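Lipoxygenase (Cyanothece sp., PDB 5EK8) probably catalyses the dioxygenation of polyunsaturated fatty acids at a non-heme iron centre, acting as a 9R-lipoxygenase. Local coordinates at residues A469-H474 and N554-C559. Numbering follows the deposited sequence.
Sequences AFFAKH and NLKQCC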
loop_
_atom_site.group_PDB
_atom_site.type_symbol
_atom_site.label_atom_id
_atom_site.label_comp_id
_atom_site.label_asym_id
_atom_site.label_seq_id
_atom_site.Cartn_x
_atom_site.Cartn_y
_atom_site.Cartn_z
ATOM N N ALA A 469 -11.780 5.340 -22.169
ATOM C CA ALA A 469 -11.097 4.973 -23.406
ATOM C C ALA A 469 -10.755 3.486 -23.450
ATOM O O ALA A 469 -11.088 2.789 -24.411
ATOM C CB ALA A 469 -9.842 5.800 -23.573
ATOM N N PHE A 470 -10.099 3.010 -22.397
ATOM C CA PHE A 470 -9.673 1.617 -22.310
ATOM C C PHE A 470 -10.854 0.671 -22.445
ATOM O O PHE A 470 -10.819 -0.271 -23.242
ATOM C CB PHE A 470 -8.948 1.362 -20.987
ATOM C CG PHE A 470 -8.355 -0.015 -20.872
ATOM C CD1 PHE A 470 -9.102 -1.071 -20.367
ATOM C CD2 PHE A 470 -7.044 -0.249 -21.254
ATOM C CE1 PHE A 470 -8.556 -2.334 -20.257
ATOM C CE2 PHE A 470 -6.488 -1.509 -21.147
ATOM C CZ PHE A 470 -7.244 -2.555 -20.649
ATOM N N PHE A 471 -11.897 0.926 -21.661
ATOM C CA PHE A 471 -13.100 0.106 -21.695
ATOM C C PHE A 471 -13.704 0.081 -23.089
ATOM O O PHE A 471 -14.168 -0.962 -23.552
ATOM C CB PHE A 471 -14.128 0.613 -20.685
ATOM C CG PHE A 471 -14.004 -0.016 -19.328
ATOM C CD1 PHE A 471 -14.960 -0.909 -18.875
ATOM C CD2 PHE A 471 -12.924 0.277 -18.509
ATOM C CE1 PHE A 471 -14.847 -1.492 -17.626
ATOM C CE2 PHE A 471 -12.804 -0.302 -17.261
ATOM C CZ PHE A 471 -13.768 -1.186 -16.818
ATOM N N ALA A 472 -13.698 1.231 -23.755
ATOM C CA ALA A 472 -14.225 1.311 -25.113
ATOM C C ALA A 472 -13.414 0.436 -26.070
ATOM O O ALA A 472 -13.977 -0.327 -26.857
ATOM C CB ALA A 472 -14.240 2.754 -25.595
ATOM N N LYS A 473 -12.090 0.545 -25.984
ATOM C CA LYS A 473 -11.196 -0.171 -26.894
ATOM C C LYS A 473 -11.307 -1.693 -26.774
ATOM O O LYS A 473 -11.370 -2.397 -27.783
ATOM C CB LYS A 473 -9.744 0.262 -26.656
ATOM C CG LYS A 473 -8.717 -0.624 -27.344
ATOM C CD LYS A 473 -7.295 -0.151 -27.087
ATOM C CE LYS A 473 -7.019 1.173 -27.778
ATOM N NZ LYS A 473 -5.588 1.577 -27.651
ATOM N N HIS A 474 -11.329 -2.197 -25.544
ATOM C CA HIS A 474 -11.326 -3.640 -25.311
ATOM C C HIS A 474 -12.699 -4.182 -24.924
ATOM O O HIS A 474 -12.793 -5.221 -24.273
ATOM C CB HIS A 474 -10.319 -3.999 -24.215
ATOM C CG HIS A 474 -8.959 -3.412 -24.425
ATOM N ND1 HIS A 474 -7.990 -4.031 -25.184
ATOM C CD2 HIS A 474 -8.402 -2.266 -23.966
ATOM C CE1 HIS A 474 -6.896 -3.289 -25.187
ATOM N NE2 HIS A 474 -7.120 -2.213 -24.456
ATOM N N ASN A 554 -19.892 0.045 -12.658
ATOM C CA ASN A 554 -19.330 -0.425 -11.399
ATOM C C ASN A 554 -17.847 -0.738 -11.529
ATOM O O ASN A 554 -17.027 -0.272 -10.732
ATOM C CB ASN A 554 -20.074 -1.669 -10.910
ATOM C CG ASN A 554 -21.324 -1.337 -10.126
ATOM O OD1 ASN A 554 -21.632 -0.169 -9.882
ATOM N ND2 ASN A 554 -22.060 -2.369 -9.728
ATOM N N LEU A 555 -17.513 -1.530 -12.544
ATOM C CA LEU A 555 -16.133 -1.923 -12.789
ATOM C C LEU A 555 -15.250 -0.713 -13.083
ATOM O O LEU A 555 -14.149 -0.606 -12.550
ATOM C CB LEU A 555 -16.059 -2.924 -13.940
ATOM C CG LEU A 555 -14.686 -3.573 -14.127
ATOM C CD1 LEU A 555 -14.238 -4.234 -12.826
ATOM C CD2 LEU A 555 -14.720 -4.581 -15.267
ATOM N N LYS A 556 -15.739 0.194 -13.924
ATOM C CA LYS A 556 -15.017 1.422 -14.243
ATOM C C LYS A 556 -14.713 2.224 -12.981
ATOM O O LYS A 556 -13.606 2.746 -12.817
ATOM C CB LYS A 556 -15.820 2.276 -15.229
ATOM C CG LYS A 556 -15.985 1.650 -16.601
ATOM C CD LYS A 556 -17.260 2.126 -17.271
ATOM C CE LYS A 556 -17.056 3.433 -18.006
ATOM N NZ LYS A 556 -16.400 3.225 -19.320
ATOM N N GLN A 557 -15.692 2.310 -12.085
ATOM C CA GLN A 557 -15.506 3.059 -10.845
ATOM C C GLN A 557 -14.482 2.388 -9.933
ATOM O O GLN A 557 -13.631 3.056 -9.345
ATOM C CB GLN A 557 -16.839 3.229 -10.107
ATOM C CG GLN A 557 -16.710 3.752 -8.675
ATOM C CD GLN A 557 -15.975 5.089 -8.578
ATOM O OE1 GLN A 557 -15.894 5.844 -9.548
ATOM N NE2 GLN A 557 -15.439 5.384 -7.399
ATOM N N CYS A 558 -14.567 1.066 -9.823
ATOM C CA CYS A 558 -13.623 0.313 -9.007
ATOM C C CYS A 558 -12.200 0.503 -9.541
ATOM O O CYS A 558 -11.247 0.692 -8.777
ATOM C CB CYS A 558 -14.003 -1.169 -8.983
ATOM S SG CYS A 558 -13.014 -2.195 -7.865
ATOM N N CYS A 559 -12.073 0.470 -10.861
ATOM C CA CYS A 559 -10.793 0.673 -11.524
ATOM C C CYS A 559 -10.227 2.064 -11.238
ATOM O O CYS A 559 -9.044 2.204 -10.903
ATOM C CB CYS A 559 -10.945 0.455 -13.026
ATOM S SG CYS A 559 -11.182 -1.284 -13.498
#
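Phe471 points its ring at helix 549-574, where the side chains of Leu555, Lys556 and Cys559 receive it. The aliphatic part of Lys556 lies over one face: its CG stands 3.4 Å from the centroid of the Phe471 ring and 8° off the ring normal, a CH-pi contact almost straight above the centre. With CG anti to the carbonyl carbon (chi1 -66°), the lysine first reaches the ring and then, bending at chi3 and chi4, carries its ammonium back along the phenylalanine toward a salt bridge with Asp468 of helix 451-473. Leu555 comes to the ring edge instead, its CG in the ring plane and 3.7 Å from Phe471 CZ. Cys559 SG also meets the edge, a sulfur-aromatic contact 5.3 Å from the centroid of the Phe471 ring. Replacing Phe471 by alanine would remove the ring, and is likely to open a gap between the helices and cost the Lys556 methylenes the face they lie on. The segment axes come no closer than 11.5 Å, their N-to-C directions 136° apart, a spacing spanned by these side chains. Ile383 and Met386 of helix 383-391 and Trp482 and Ile485 of helix 482-495 complete this packing in the mainly helical lipoxygenase domain, away from the metal sites.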